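Nucleocapsid (Crimean-congo hemorrhagic fever virus, PDB 4AKL) binds single- and double-stranded RNA, probably takes part in packaging the viral genome, and probably also cuts double-stranded DNA without sequence specificity. Local coordinates at residues Ser328-Leu331 with Phe332-Lys336; Lys342-Lys345 with Lys346-Ser350; Met353-Gly356 with Lys357-Glu361; Ala382-Ile385 with Ser386-Gly389. All blocks are in the same frame, centred on the assembly; numbering follows the deposited sequence. Where two conformers were deposited one is given.

Interaction 1 of 4, residues Ser328-Leu331 with Phe332-Lys336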
loop_
_atom_site.group_PDB
_atom_site.type_symbol
_atom_site.label_atom_id
_atom_site.label_comp_id
_atom_site.label_asym_id
_atom_site.label_seq_id
_atom_site.Cartn_x
_atom_site.Cartn_y
_atom_site.Cartn_z
ATOM N N SER A 328 -9.443 17.216 -9.473
ATOM C CA SER A 328 -8.142 17.814 -9.316
ATOM C C SER A 328 -8.247 19.191 -8.666
ATOM O O SER A 328 -7.515 19.516 -7.748
ATOM C CB SER A 328 -7.440 17.872 -10.671
ATOM O OG SER A 328 -6.261 18.655 -10.628
ATOM N N GLN A 329 -9.181 19.996 -9.124
ATOM C CA GLN A 329 -9.329 21.337 -8.572
ATOM C C GLN A 329 -9.756 21.267 -7.097
ATOM O O GLN A 329 -9.205 21.982 -6.236
ATOM C CB GLN A 329 -10.332 22.147 -9.351
ATOM C CG GLN A 329 -10.223 23.657 -9.055
ATOM C CD GLN A 329 -9.033 24.238 -9.753
ATOM O OE1 GLN A 329 -8.764 23.903 -10.921
ATOM N NE2 GLN A 329 -8.303 25.089 -9.067
ATOM N N PHE A 330 -10.732 20.398 -6.815
ATOM C CA PHE A 330 -11.234 20.188 -5.456
ATOM C C PHE A 330 -10.077 19.868 -4.474
ATOM O O PHE A 330 -9.973 20.446 -3.400
ATOM C CB PHE A 330 -12.260 19.041 -5.461
ATOM C CG PHE A 330 -12.980 18.842 -4.158
ATOM C CD1 PHE A 330 -12.454 18.059 -3.179
ATOM C CD2 PHE A 330 -14.236 19.411 -3.946
ATOM C CE1 PHE A 330 -13.159 17.863 -1.961
ATOM C CE2 PHE A 330 -14.923 19.215 -2.779
ATOM C CZ PHE A 330 -14.354 18.437 -1.773
ATOM N N LEU A 331 -9.224 18.920 -4.875
ATOM C CA LEU A 331 -8.114 18.495 -4.060
ATOM C C LEU A 331 -7.048 19.559 -3.932
ATOM O O LEU A 331 -6.452 19.688 -2.878
ATOM C CB LEU A 331 -7.550 17.197 -4.585
ATOM C CG LEU A 331 -8.521 15.985 -4.528
ATOM C CD1 LEU A 331 -8.118 14.841 -5.498
ATOM C CD2 LEU A 331 -8.666 15.446 -3.070
ATOM N N PHE A 332 -6.848 20.331 -4.977
ATOM C CA PHE A 332 -5.873 21.395 -4.976
ATOM C C PHE A 332 -6.247 22.455 -3.962
ATOM O O PHE A 332 -5.411 22.871 -3.204
ATOM C CB PHE A 332 -5.746 22.038 -6.368
ATOM C CG PHE A 332 -4.886 23.282 -6.405
ATOM C CD1 PHE A 332 -3.505 23.191 -6.393
ATOM C CD2 PHE A 332 -5.472 24.554 -6.467
ATOM C CE1 PHE A 332 -2.710 24.325 -6.416
ATOM C CE2 PHE A 332 -4.692 25.732 -6.524
ATOM C CZ PHE A 332 -3.311 25.623 -6.497
ATOM N N GLU A 333 -7.508 22.868 -3.970
ATOM C CA GLU A 333 -8.025 23.886 -2.995
ATOM C C GLU A 333 -7.834 23.407 -1.600
ATOM O O GLU A 333 -7.527 24.174 -0.749
ATOM C CB GLU A 333 -9.506 24.184 -3.214
ATOM C CG GLU A 333 -9.841 24.698 -4.592
ATOM C CD GLU A 333 -9.203 26.010 -4.860
ATOM O OE1 GLU A 333 -9.187 26.821 -3.917
ATOM O OE2 GLU A 333 -8.727 26.257 -5.993
ATOM N N LEU A 334 -7.984 22.099 -1.388
ATOM C CA LEU A 334 -7.938 21.508 -0.068
ATOM C C LEU A 334 -6.520 21.546 0.574
ATOM O O LEU A 334 -6.355 21.765 1.775
ATOM C CB LEU A 334 -8.410 20.059 -0.225
ATOM C CG LEU A 334 -9.317 19.378 0.766
ATOM C CD1 LEU A 334 -10.636 20.099 0.957
ATOM C CD2 LEU A 334 -9.573 17.904 0.305
ATOM N N GLY A 335 -5.497 21.299 -0.235
ATOM C CA GLY A 335 -4.141 21.364 0.216
ATOM C C GLY A 335 -3.559 22.768 0.175
ATOM O O GLY A 335 -2.490 22.973 0.692
ATOM N N LYS A 336 -4.261 23.724 -0.448
ATOM C CA LYS A 336 -3.789 25.109 -0.545
ATOM C C LYS A 336 -4.133 25.787 0.764
ATOM O O LYS A 336 -3.242 26.399 1.389
ATOM C CB LYS A 336 -4.456 25.807 -1.756
ATOM C CG LYS A 336 -4.037 27.205 -2.038
ATOM C CD LYS A 336 -4.671 27.786 -3.380
ATOM C CE LYS A 336 -6.224 27.885 -3.300
ATOM N NZ LYS A 336 -6.828 28.622 -4.438
#
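Q329 and E333, one helical turn apart, meet because each side chain folds back at its second torsion: Q329 sets CG opposite its backbone N (chi1 -164°) and bends at CG (chi2 76°), while E333 keeps CG beside its own N and bends the other way. The amide and carboxylate planes come out nearly coplanar, yet the bond they make is weak, Q329 NE2 standing 3.3 Å from E333 OE2. The carboxylate has a firmer partner one turn on, where K336 NZ forms a salt bridge with E333 OE1 at 3.0 Å, on the syn side and 25° out of the carboxylate plane. Q329, E333 and K336 thus line up at i, i+4 and i+7 along one flank of helix 324-336. Q329 also lies alongside F332, its NE2 3.9 Å from ring atom CD2 and its amide plane turned steeply against the ring. The alpha-helical backbone bonds are regular at first, E333 N reaching Q329 O at 3.0 Å, but L334 N adds a weak bond to L331 O and K336 N makes weak ones to F332 O and E333 O. Another flank is apolar. L334 CD2 packs on F330 CE1 at 4.2 Å and on L331 CD2 at 4.3 Å, so one methyl touches residues three and four positions back. F330 reaches A347 and L348 of helix 341-350, and L331 reaches F392 of helix 385-392. S328 OG is tied to F392 O and V397 N, and F332 O accepts a hydrogen bond from S407 OG.

Interaction 2 of 4, residues Lys342-Lys345 with Lys346-Ser350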
loop_
_atom_site.group_PDB
_atom_site.type_symbol
_atom_site.label_atom_id
_atom_site.label_comp_id
_atom_site.label_asym_id
_atom_site.label_seq_id
_atom_site.Cartn_x
_atom_site.Cartn_y
_atom_site.Cartn_z
ATOM N N LYS A 342 -14.711 18.011 8.540
ATOM C CA LYS A 342 -16.119 18.153 8.409
ATOM C C LYS A 342 -16.458 19.053 7.212
ATOM O O LYS A 342 -17.336 18.711 6.445
ATOM C CB LYS A 342 -16.787 18.603 9.722
ATOM C CG LYS A 342 -18.319 18.592 9.673
ATOM C CD LYS A 342 -18.941 17.224 10.005
ATOM C CE LYS A 342 -18.459 16.077 9.099
ATOM N NZ LYS A 342 -19.145 14.862 9.374
ATOM N N LYS A 343 -15.739 20.153 7.041
ATOM C CA LYS A 343 -15.958 21.041 5.893
ATOM C C LYS A 343 -15.649 20.389 4.561
ATOM O O LYS A 343 -16.330 20.660 3.580
ATOM C CB LYS A 343 -15.130 22.347 6.036
ATOM C CG LYS A 343 -15.633 23.275 7.147
ATOM C CD LYS A 343 -14.517 24.254 7.566
ATOM C CE LYS A 343 -15.006 25.317 8.540
ATOM N NZ LYS A 343 -15.941 24.791 9.602
ATOM N N MET A 344 -14.615 19.535 4.500
ATOM C CA MET A 344 -14.322 18.774 3.256
ATOM C C MET A 344 -15.513 17.849 2.979
ATOM O O MET A 344 -15.990 17.755 1.871
ATOM C CB MET A 344 -13.028 17.993 3.449
ATOM C CG MET A 344 -12.518 17.197 2.301
ATOM S SD MET A 344 -13.312 15.584 2.197
ATOM C CE MET A 344 -12.356 14.831 3.524
ATOM N N LYS A 345 -16.041 17.206 4.008
ATOM C CA LYS A 345 -17.084 16.238 3.775
ATOM C C LYS A 345 -18.385 16.880 3.300
ATOM O O LYS A 345 -19.063 16.330 2.382
ATOM C CB LYS A 345 -17.273 15.364 5.008
ATOM C CG LYS A 345 -16.182 14.375 5.157
ATOM C CD LYS A 345 -16.196 13.630 6.504
ATOM C CE LYS A 345 -17.064 12.450 6.468
ATOM N NZ LYS A 345 -17.119 11.791 7.814
ATOM N N LYS A 346 -18.694 18.063 3.867
ATOM C CA LYS A 346 -19.894 18.811 3.529
ATOM C C LYS A 346 -19.849 19.378 2.113
ATOM O O LYS A 346 -20.911 19.559 1.455
ATOM C CB LYS A 346 -20.136 19.962 4.553
ATOM C CG LYS A 346 -20.276 19.482 6.043
ATOM C CD LYS A 346 -21.560 18.664 6.324
ATOM C CE LYS A 346 -21.417 17.837 7.641
ATOM N NZ LYS A 346 -22.596 16.925 7.878
ATOM N N ALA A 347 -18.635 19.668 1.650
ATOM C CA ALA A 347 -18.437 20.188 0.307
ATOM C C ALA A 347 -18.728 19.089 -0.739
ATOM O O ALA A 347 -19.260 19.391 -1.826
ATOM C CB ALA A 347 -17.025 20.712 0.140
ATOM N N LEU A 348 -18.389 17.835 -0.411
ATOM C CA LEU A 348 -18.744 16.680 -1.313
ATOM C C LEU A 348 -20.273 16.534 -1.388
ATOM O O LEU A 348 -20.807 16.273 -2.481
ATOM C CB LEU A 348 -18.103 15.378 -0.869
ATOM C CG LEU A 348 -16.574 15.299 -0.955
ATOM C CD1 LEU A 348 -16.053 14.024 -0.297
ATOM C CD2 LEU A 348 -16.123 15.337 -2.441
ATOM N N LEU A 349 -20.977 16.775 -0.251
ATOM C CA LEU A 349 -22.440 16.661 -0.217
ATOM C C LEU A 349 -23.161 17.809 -0.822
ATOM O O LEU A 349 -24.342 17.663 -1.144
ATOM C CB LEU A 349 -22.971 16.502 1.213
ATOM C CG LEU A 349 -22.548 15.263 1.944
ATOM C CD1 LEU A 349 -23.120 15.362 3.375
ATOM C CD2 LEU A 349 -22.978 13.954 1.213
ATOM N N SER A 350 -22.505 18.957 -0.978
ATOM C CA SER A 350 -23.185 20.134 -1.577
ATOM C C SER A 350 -22.784 20.351 -3.017
ATOM O O SER A 350 -23.513 21.000 -3.757
ATOM C CB SER A 350 -22.948 21.396 -0.746
ATOM O OG SER A 350 -21.566 21.690 -0.653
HETATM O O HOH W 1 -20.514 14.981 6.800
#
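Consecutive alpha-helical bonds carry the chain from K342 to L349, that from K346 N to K342 O being 3.0 Å long, whereas the bond from L348 N to M344 O is weak. On the outer flank, in the conformers described, the side chains of K342 and K346 run across one another, carbon on carbon. K342 places CG opposite its backbone N (chi1 -173°); the bend at chi2 (86°) lays CD alongside K346 CE, and the next bend carries CE and NZ on. K346 has CG opposite its carbonyl carbon (chi1 -58°), 3.1 Å from K342 O, and its chi2 bend turns the rest of the chain toward K342. In this pair of conformers the two ammonium groups end 4.3 Å apart, K342 NZ to K346 NZ, with one water accepting from both: 2.9 Å from K342 NZ and, more weakly, 3.0 Å from K346 NZ. On the buried flank M344 and L348 lie side by side and point the same way, M344 SD touching L348 CD1 at 4.0 Å. This is the amphipathic pattern of helix 341-350: M344 faces L334 of helix 324-336, and L348 meets W355 and L359 of helix 355-360. At the C-terminal end S350 OG donates to K346 O at 3.1 Å, and L349 O accepts from K357 NZ. When both lysines adopt these conformers, an aliphatic contact is joined to a like-charge approach, whose repulsion the shared water probably eases.

Interaction 3 of 4, residues Met353-Gly356 with Lys357-Glu361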
loop_
_atom_site.group_PDB
_atom_site.type_symbol
_atom_site.label_atom_id
_atom_site.label_comp_id
_atom_site.label_asym_id
_atom_site.label_seq_id
_atom_site.Cartn_x
_atom_site.Cartn_y
_atom_site.Cartn_z
ATOM N N MET A 353 -21.484 18.740 -8.793
ATOM C CA MET A 353 -20.902 17.630 -9.539
ATOM C C MET A 353 -21.436 16.329 -8.988
ATOM O O MET A 353 -21.362 16.112 -7.750
ATOM C CB MET A 353 -19.383 17.606 -9.353
ATOM C CG MET A 353 -18.637 18.851 -9.827
ATOM S SD MET A 353 -18.943 19.361 -11.501
ATOM C CE MET A 353 -18.480 17.875 -12.422
ATOM N N LYS A 354 -21.973 15.460 -9.869
ATOM C CA LYS A 354 -22.526 14.168 -9.417
ATOM C C LYS A 354 -21.500 13.281 -8.716
ATOM O O LYS A 354 -21.851 12.492 -7.830
ATOM C CB LYS A 354 -23.149 13.407 -10.599
ATOM C CG LYS A 354 -24.522 13.886 -10.963
ATOM C CD LYS A 354 -25.047 13.134 -12.175
ATOM C CE LYS A 354 -26.403 13.673 -12.665
ATOM N NZ LYS A 354 -26.656 13.365 -14.103
ATOM N N TRP A 355 -20.210 13.410 -9.075
ATOM C CA TRP A 355 -19.203 12.592 -8.432
ATOM C C TRP A 355 -19.044 12.863 -6.944
ATOM O O TRP A 355 -18.481 12.021 -6.240
ATOM C CB TRP A 355 -17.820 12.689 -9.143
ATOM C CG TRP A 355 -17.101 14.030 -9.094
ATOM C CD1 TRP A 355 -17.013 14.911 -10.114
ATOM C CD2 TRP A 355 -16.340 14.612 -7.988
ATOM N NE1 TRP A 355 -16.290 15.992 -9.729
ATOM C CE2 TRP A 355 -15.859 15.842 -8.435
ATOM C CE3 TRP A 355 -16.056 14.216 -6.683
ATOM C CZ2 TRP A 355 -15.109 16.710 -7.628
ATOM C CZ3 TRP A 355 -15.270 15.060 -5.873
ATOM C CH2 TRP A 355 -14.807 16.309 -6.364
ATOM N N GLY A 356 -19.538 14.025 -6.452
ATOM C CA GLY A 356 -19.347 14.407 -5.069
ATOM C C GLY A 356 -19.949 13.390 -4.130
ATOM O O GLY A 356 -19.282 12.811 -3.296
ATOM N N LYS A 357 -21.237 13.183 -4.292
ATOM C CA LYS A 357 -21.973 12.311 -3.406
ATOM C C LYS A 357 -21.526 10.899 -3.589
ATOM O O LYS A 357 -21.497 10.140 -2.590
ATOM C CB LYS A 357 -23.502 12.439 -3.619
ATOM C CG LYS A 357 -24.093 13.638 -2.830
ATOM C CD LYS A 357 -25.569 13.854 -3.089
ATOM C CE LYS A 357 -26.049 15.157 -2.433
ATOM N NZ LYS A 357 -25.826 16.341 -3.278
ATOM N N LYS A 358 -21.175 10.527 -4.824
ATOM C CA LYS A 358 -20.707 9.161 -5.082
ATOM C C LYS A 358 -19.379 8.917 -4.391
ATOM O O LYS A 358 -19.180 7.852 -3.914
ATOM C CB LYS A 358 -20.634 8.840 -6.587
ATOM C CG LYS A 358 -21.973 8.858 -7.254
ATOM C CD LYS A 358 -21.806 8.671 -8.739
ATOM C CE LYS A 358 -23.097 8.854 -9.494
ATOM N NZ LYS A 358 -22.803 9.505 -10.842
ATOM N N LEU A 359 -18.487 9.918 -4.327
ATOM C CA LEU A 359 -17.227 9.738 -3.595
ATOM C C LEU A 359 -17.557 9.641 -2.094
ATOM O O LEU A 359 -16.959 8.857 -1.368
ATOM C CB LEU A 359 -16.254 10.915 -3.824
ATOM C CG LEU A 359 -14.799 10.642 -3.430
ATOM C CD1 LEU A 359 -14.111 9.594 -4.384
ATOM C CD2 LEU A 359 -13.978 11.929 -3.386
ATOM N N TYR A 360 -18.517 10.462 -1.641
ATOM C CA TYR A 360 -18.838 10.515 -0.230
ATOM C C TYR A 360 -19.322 9.146 0.241
ATOM O O TYR A 360 -18.939 8.689 1.333
ATOM C CB TYR A 360 -19.954 11.547 0.073
ATOM C CG TYR A 360 -20.214 11.774 1.564
ATOM C CD1 TYR A 360 -20.984 10.851 2.327
ATOM C CD2 TYR A 360 -19.698 12.882 2.208
ATOM C CE1 TYR A 360 -21.198 11.038 3.706
ATOM C CE2 TYR A 360 -19.935 13.102 3.623
ATOM C CZ TYR A 360 -20.678 12.186 4.354
ATOM O OH TYR A 360 -20.915 12.403 5.726
ATOM N N GLU A 361 -20.140 8.494 -0.559
ATOM C CA GLU A 361 -20.716 7.206 -0.156
ATOM C C GLU A 361 -19.674 6.098 0.008
ATOM O O GLU A 361 -19.949 5.092 0.666
ATOM C CB GLU A 361 -21.797 6.777 -1.103
ATOM C CG GLU A 361 -22.608 5.528 -0.681
ATOM C CD GLU A 361 -23.452 5.669 0.649
ATOM O OE1 GLU A 361 -23.223 6.583 1.497
ATOM O OE2 GLU A 361 -24.339 4.833 0.827
HETATM O O HOH W 2 -22.834 15.002 -5.836
#
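W355 and L359 form an i to i+4 apolar pair on the inner face of the short helix 355-360, with indole atom CZ3 4.2 Å from methyl L359 CD2. That methyl meets the indole obliquely, and the backbone underneath is fastened by L359 N to W355 O at 2.8 Å. One residue further on, Y360 N bonds to G356 O at 3.0 Å. On the outer flank K358 runs back along the preceding turn, with CG opposite its carbonyl carbon (chi1 -64°): its CG, CD and CE pass the backbone oxygen of K354, CG at 3.7 Å from K354 O, and K358 NZ arrives 3.9 Å from K354 CB. The chain of K354 extends away, which keeps the two amines 6.4 Å apart, K354 NZ to K358 NZ. The inner and outer flanks therefore differ sharply, one apolar and buried, the other lined by exposed lysines. What positions the inner face lies in the next shell. W355 turns its ring inward through a first torsion of 66°, its NE1 tied to T326 OG1 and its ring resting on V319 and V327, while L359 is enclosed by A317, L380, I385 and M388, a junction with helix 385-392. Y360 points off to another side, against K345 and L349, and sets its ring edge-to-face with that of F363. Where the chain enters the helix, G356 N bonds to M353 O, and a water accepting from K357 N at 2.9 Å lies 2.7 Å from M353 O, to which it may donate.

Interaction 4 of 4, residues Ala382-Ile385 with Ser386-Gly389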
loop_
_atom_site.group_PDB
_atom_site.type_symbol
_atom_site.label_atom_id
_atom_site.label_comp_id
_atom_site.label_asym_id
_atom_site.label_seq_id
_atom_site.Cartn_x
_atom_site.Cartn_y
_atom_site.Cartn_z
ATOM N N ALA A 382 -12.021 9.675 5.196
ATOM C CA ALA A 382 -11.697 11.100 5.175
ATOM C C ALA A 382 -10.168 11.258 5.165
ATOM O O ALA A 382 -9.655 12.013 4.380
ATOM C CB ALA A 382 -12.365 11.879 6.397
ATOM N N GLY A 383 -9.450 10.504 6.004
ATOM C CA GLY A 383 -8.017 10.582 6.042
ATOM C C GLY A 383 -7.347 10.077 4.755
ATOM O O GLY A 383 -6.266 10.535 4.431
ATOM N N ARG A 384 -7.982 9.172 4.006
ATOM C CA ARG A 384 -7.436 8.707 2.690
ATOM C C ARG A 384 -7.655 9.660 1.542
ATOM O O ARG A 384 -7.075 9.484 0.493
ATOM C CB ARG A 384 -7.954 7.312 2.402
ATOM C CG ARG A 384 -7.147 6.282 3.236
ATOM C CD ARG A 384 -7.723 4.901 3.133
ATOM N NE ARG A 384 -6.804 3.918 3.682
ATOM C CZ ARG A 384 -6.994 2.618 3.702
ATOM N NH1 ARG A 384 -8.107 2.062 3.183
ATOM N NH2 ARG A 384 -6.050 1.862 4.257
ATOM N N ILE A 385 -8.435 10.734 1.741
ATOM C CA ILE A 385 -8.600 11.744 0.716
ATOM C C ILE A 385 -7.200 12.330 0.330
ATOM O O ILE A 385 -6.956 12.668 -0.860
ATOM C CB ILE A 385 -9.666 12.816 1.125
ATOM C CG1 ILE A 385 -11.109 12.265 0.894
ATOM C CG2 ILE A 385 -9.518 14.091 0.322
ATOM C CD1 ILE A 385 -11.624 12.180 -0.602
ATOM N N SER A 386 -6.300 12.387 1.305
ATOM C CA SER A 386 -4.925 12.808 1.078
ATOM C C SER A 386 -4.144 11.926 0.038
ATOM O O SER A 386 -3.272 12.433 -0.625
ATOM C CB SER A 386 -4.134 12.896 2.408
ATOM O OG SER A 386 -4.039 11.635 3.056
ATOM N N GLU A 387 -4.507 10.637 -0.107
ATOM C CA GLU A 387 -3.911 9.734 -1.110
ATOM C C GLU A 387 -4.283 10.251 -2.488
ATOM O O GLU A 387 -3.435 10.400 -3.344
ATOM C CB GLU A 387 -4.423 8.292 -0.968
ATOM C CG GLU A 387 -4.186 7.618 0.386
ATOM C CD GLU A 387 -2.779 7.163 0.553
ATOM O OE1 GLU A 387 -2.266 6.590 -0.381
ATOM O OE2 GLU A 387 -2.187 7.351 1.620
ATOM N N MET A 388 -5.568 10.533 -2.678
ATOM C CA MET A 388 -6.035 11.146 -3.926
ATOM C C MET A 388 -5.407 12.519 -4.124
ATOM O O MET A 388 -5.052 12.869 -5.249
ATOM C CB MET A 388 -7.565 11.281 -3.925
ATOM C CG MET A 388 -8.302 9.999 -3.765
ATOM S SD MET A 388 -10.125 10.182 -3.883
ATOM C CE MET A 388 -10.230 10.357 -5.634
ATOM N N GLY A 389 -5.241 13.290 -3.036
ATOM C CA GLY A 389 -4.696 14.631 -3.124
ATOM C C GLY A 389 -3.234 14.629 -3.632
ATOM O O GLY A 389 -2.874 15.456 -4.433
#
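I385 and M388 make the tightly packed side of this helix start, their side chains slanting past each other with I385 CD1 4.1 Å from M388 SD. Both are buried, and the two bends of I385 (chi1 -79°, chi2 -75°) direct CD1 to that sulfur; M388 CB lies 3.4 Å from the carbonyl oxygen I385 O. L331 and L334 of helix 324-336, M344 of helix 341-350 and F363 close around I385, while L331 and, from helix 306-316, W313 and L314 meet M388. The backbone enters the helix through a type I beta turn from A382 to I385, closed by I385 N to A382 O at 3.2 Å. An i to i+3 bond of the 3-10 kind follows from E387 N to R384 O at 2.9 Å, with the donor well above the carbonyl plane, 57° out of it; only with G389 N to I385 O at 2.8 Å does the regular alpha pattern appear. The opposite character is found at G383, which is exposed, and at the partly exposed S386, where S386 OG lies 2.8 Å from G383 O. R384 and E387 approach through their carbon chains, R384 CB coming within 4.3 Å of E387 CG, but their charged ends go separate ways. R384 NH1 donates to V379 O and H376 O, whereas the E387 carboxylate takes a salt bridge from K411 through OE2 and a hydrogen bond with T306 through OE1. Guanidinium and carboxylate are thus held apart, and each is satisfied by partners beyond the turn.

In the fold
The four contacts follow in series along the chain, on helices 324-336, 341-350 and 355-360 and at the start of helix 385-392, all on one side of the chain's centre. Their own centres lie about 10 to 16 Å apart, interactions 2 and 3 nearest, and every pair touches. F330 of interaction 1 packs on L348 of interaction 2 and on W355 of interaction 3. I385 of interaction 4 meets L331 and L334, M344 and L359, one or more from each other helix. Local i to i+3 and i to i+4 pairs thus supply the inward faces of a common apolar core in this largely helical nucleocapsid protein, while the exposed lysines K342, K346, K354 and K358 lie outside it.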